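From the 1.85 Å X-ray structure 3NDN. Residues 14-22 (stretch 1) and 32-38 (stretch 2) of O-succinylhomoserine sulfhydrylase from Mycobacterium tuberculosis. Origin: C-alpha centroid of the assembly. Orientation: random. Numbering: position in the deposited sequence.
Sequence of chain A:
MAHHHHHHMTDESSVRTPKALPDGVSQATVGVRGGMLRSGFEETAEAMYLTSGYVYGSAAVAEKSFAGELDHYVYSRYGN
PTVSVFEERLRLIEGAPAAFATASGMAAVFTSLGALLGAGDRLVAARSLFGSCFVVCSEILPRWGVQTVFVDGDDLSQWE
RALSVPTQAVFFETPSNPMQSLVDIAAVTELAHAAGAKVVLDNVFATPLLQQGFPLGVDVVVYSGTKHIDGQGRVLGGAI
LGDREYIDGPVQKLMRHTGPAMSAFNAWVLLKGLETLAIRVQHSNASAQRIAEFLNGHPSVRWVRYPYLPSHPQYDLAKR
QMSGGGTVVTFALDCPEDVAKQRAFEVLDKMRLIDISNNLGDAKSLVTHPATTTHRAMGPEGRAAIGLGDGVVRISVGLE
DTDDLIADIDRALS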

# COMPACT_ATOMS: atom_id res chain seq x y z
N SER A 14 -18.59 -19.08 14.06
CA SER A 14 -17.66 -19.28 12.90
C SER A 14 -17.48 -18.00 12.06
O SER A 14 -18.44 -17.49 11.48
CB SER A 14 -18.15 -20.43 12.02
OG SER A 14 -17.26 -20.67 10.94
N VAL A 15 -16.24 -17.51 11.99
CA VAL A 15 -15.91 -16.27 11.26
C VAL A 15 -15.36 -16.46 9.84
O VAL A 15 -15.27 -15.50 9.07
CB VAL A 15 -14.93 -15.36 12.06
CG1 VAL A 15 -15.59 -14.83 13.33
CG2 VAL A 15 -13.60 -16.08 12.36
N ARG A 16 -15.00 -17.70 9.49
CA ARG A 16 -14.32 -17.97 8.22
C ARG A 16 -15.24 -18.44 7.08
O ARG A 16 -14.76 -18.70 5.97
CB ARG A 16 -13.17 -18.97 8.41
CG ARG A 16 -12.18 -18.60 9.51
CD ARG A 16 -10.84 -19.27 9.27
NE ARG A 16 -10.02 -19.28 10.49
CZ ARG A 16 -8.73 -19.58 10.53
NH1 ARG A 16 -8.06 -19.89 9.42
NH2 ARG A 16 -8.09 -19.57 11.69
N THR A 17 -16.55 -18.53 7.32
CA THR A 17 -17.48 -18.95 6.26
C THR A 17 -17.77 -17.81 5.27
O THR A 17 -18.34 -16.78 5.65
CB THR A 17 -18.80 -19.53 6.83
OG1 THR A 17 -19.53 -18.50 7.50
CG2 THR A 17 -18.53 -20.68 7.79
N PRO A 18 -17.37 -17.99 3.99
CA PRO A 18 -17.53 -16.92 2.98
C PRO A 18 -18.96 -16.77 2.45
O PRO A 18 -19.82 -17.63 2.69
CB PRO A 18 -16.58 -17.36 1.86
CG PRO A 18 -16.54 -18.86 1.96
CD PRO A 18 -16.76 -19.21 3.41
N LYS A 19 -19.22 -15.66 1.75
CA LYS A 19 -20.51 -15.42 1.09
C LYS A 19 -20.69 -16.42 -0.06
O LYS A 19 -19.93 -16.41 -1.04
CB LYS A 19 -20.61 -13.97 0.59
N ALA A 20 -21.68 -17.31 0.09
CA ALA A 20 -21.95 -18.38 -0.89
C ALA A 20 -22.63 -17.84 -2.15
O ALA A 20 -23.51 -16.97 -2.06
CB ALA A 20 -22.80 -19.48 -0.24
N LEU A 21 -22.22 -18.35 -3.31
CA LEU A 21 -22.78 -17.92 -4.59
C LEU A 21 -23.96 -18.81 -5.04
O LEU A 21 -24.04 -19.95 -4.61
CB LEU A 21 -21.68 -17.89 -5.66
CG LEU A 21 -20.49 -16.93 -5.44
CD1 LEU A 21 -19.60 -16.87 -6.67
CD2 LEU A 21 -20.94 -15.52 -5.07
N PRO A 22 -24.88 -18.28 -5.89
CA PRO A 22 -25.96 -19.12 -6.43
C PRO A 22 -25.46 -20.40 -7.14
O PRO A 22 -24.35 -20.43 -7.67
CB PRO A 22 -26.66 -18.20 -7.45
CG PRO A 22 -26.37 -16.83 -6.98
CD PRO A 22 -25.03 -16.87 -6.29
N VAL A 32 -14.88 -12.91 -10.12
CA VAL A 32 -15.26 -11.55 -9.75
C VAL A 32 -15.67 -11.41 -8.27
O VAL A 32 -15.33 -10.42 -7.61
CB VAL A 32 -16.39 -10.99 -10.68
CG1 VAL A 32 -16.88 -9.62 -10.22
CG2 VAL A 32 -15.87 -10.92 -12.16
N ARG A 33 -16.42 -12.38 -7.74
CA ARG A 33 -17.02 -12.19 -6.40
C ARG A 33 -17.03 -13.42 -5.47
O ARG A 33 -17.72 -13.43 -4.43
CB ARG A 33 -18.44 -11.54 -6.50
CG ARG A 33 -19.28 -11.96 -7.71
CD ARG A 33 -20.77 -11.56 -7.62
NE ARG A 33 -21.10 -10.14 -7.87
CZ ARG A 33 -21.36 -9.26 -6.91
NH1 ARG A 33 -21.32 -9.63 -5.64
NH2 ARG A 33 -21.69 -7.99 -7.22
N GLY A 34 -16.27 -14.45 -5.82
CA GLY A 34 -16.10 -15.63 -4.95
C GLY A 34 -15.21 -15.43 -3.72
O GLY A 34 -14.23 -14.67 -3.75
N GLY A 35 -15.59 -16.08 -2.63
CA GLY A 35 -14.76 -16.17 -1.42
C GLY A 35 -14.67 -14.95 -0.51
O GLY A 35 -13.76 -14.87 0.34
N MET A 36 -15.59 -13.99 -0.67
CA MET A 36 -15.54 -12.74 0.09
C MET A 36 -16.03 -12.94 1.51
O MET A 36 -16.86 -13.81 1.75
CB MET A 36 -16.41 -11.66 -0.56
CG MET A 36 -16.04 -11.33 -1.98
SD MET A 36 -16.90 -9.85 -2.55
CE MET A 36 -18.59 -10.41 -2.72
N LEU A 37 -15.51 -12.12 2.42
CA LEU A 37 -15.92 -12.08 3.84
C LEU A 37 -16.06 -10.61 4.31
O LEU A 37 -15.14 -10.07 4.94
CB LEU A 37 -14.84 -12.78 4.68
CG LEU A 37 -14.71 -14.31 4.74
CD1 LEU A 37 -13.22 -14.69 4.89
CD2 LEU A 37 -15.54 -14.86 5.89
N ARG A 38 -17.19 -9.97 4.00
CA ARG A 38 -17.38 -8.55 4.32
C ARG A 38 -17.53 -8.35 5.84
O ARG A 38 -18.14 -9.20 6.52
CB ARG A 38 -18.60 -7.97 3.56
CG ARG A 38 -18.35 -7.80 2.05
CD ARG A 38 -19.60 -7.32 1.28
NE ARG A 38 -19.28 -6.93 -0.10
CZ ARG A 38 -20.06 -7.13 -1.17
NH1 ARG A 38 -21.22 -7.78 -1.05
NH2 ARG A 38 -19.67 -6.71 -2.37
O HOH W 1 -17.79 -17.85 -2.36
O HOH W 2 -18.54 -14.19 -2.05

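Two stretches of one chain, mostly loop, meet over a small area, 357 Å² summed over both sides, joined by one direct hydrogen bond, two bridging waters and apolar packing. Val32, in the helix that opens stretch 2, makes no contact. The contact begins at Arg33, whose O lies 3.9 Å from Leu21 CD2 and accepts a hydrogen bond from water 2 (2.6 Å), while its guanidinium is engaged elsewhere in the structure. Gly34 follows, its CA 4.1 Å from Leu21 CD1; Leu21, whose CA-to-CB bond points toward stretch 2, thus sets CD1 against Gly34, which has no side chain, and CD2 near the Arg33 carbonyl. Gly35 has a positive phi (75°), which favours glycine; its C lies 3.9 Å from Pro18 CB, and its N donates to water 1 (2.8 Å), which in turn donates to Lys19 O (2.9 Å). Water 2 also donates to Lys19 O (2.8 Å) and accepts from Met36 N (3.3 Å), so two waters tie Lys19 O to stretch 2. Met36 O receives the direct bond from Lys19 N (3.0 Å, nearly straight at 169°); Lys19 is modelled only to CB, and its backbone makes these links. Leu37 has the most area covered, 69 Å²: its CA-to-CB bond points sideways but the end of the side chain comes nearer, and its branched apolar end packs by van der Waals contact against the backbone of stretch 1, CD2 lying 3.3 Å from Val15 O, 3.4 Å from Thr17 O and 4.1 Å from Pro18 CA. Arg38 lies beyond the contact.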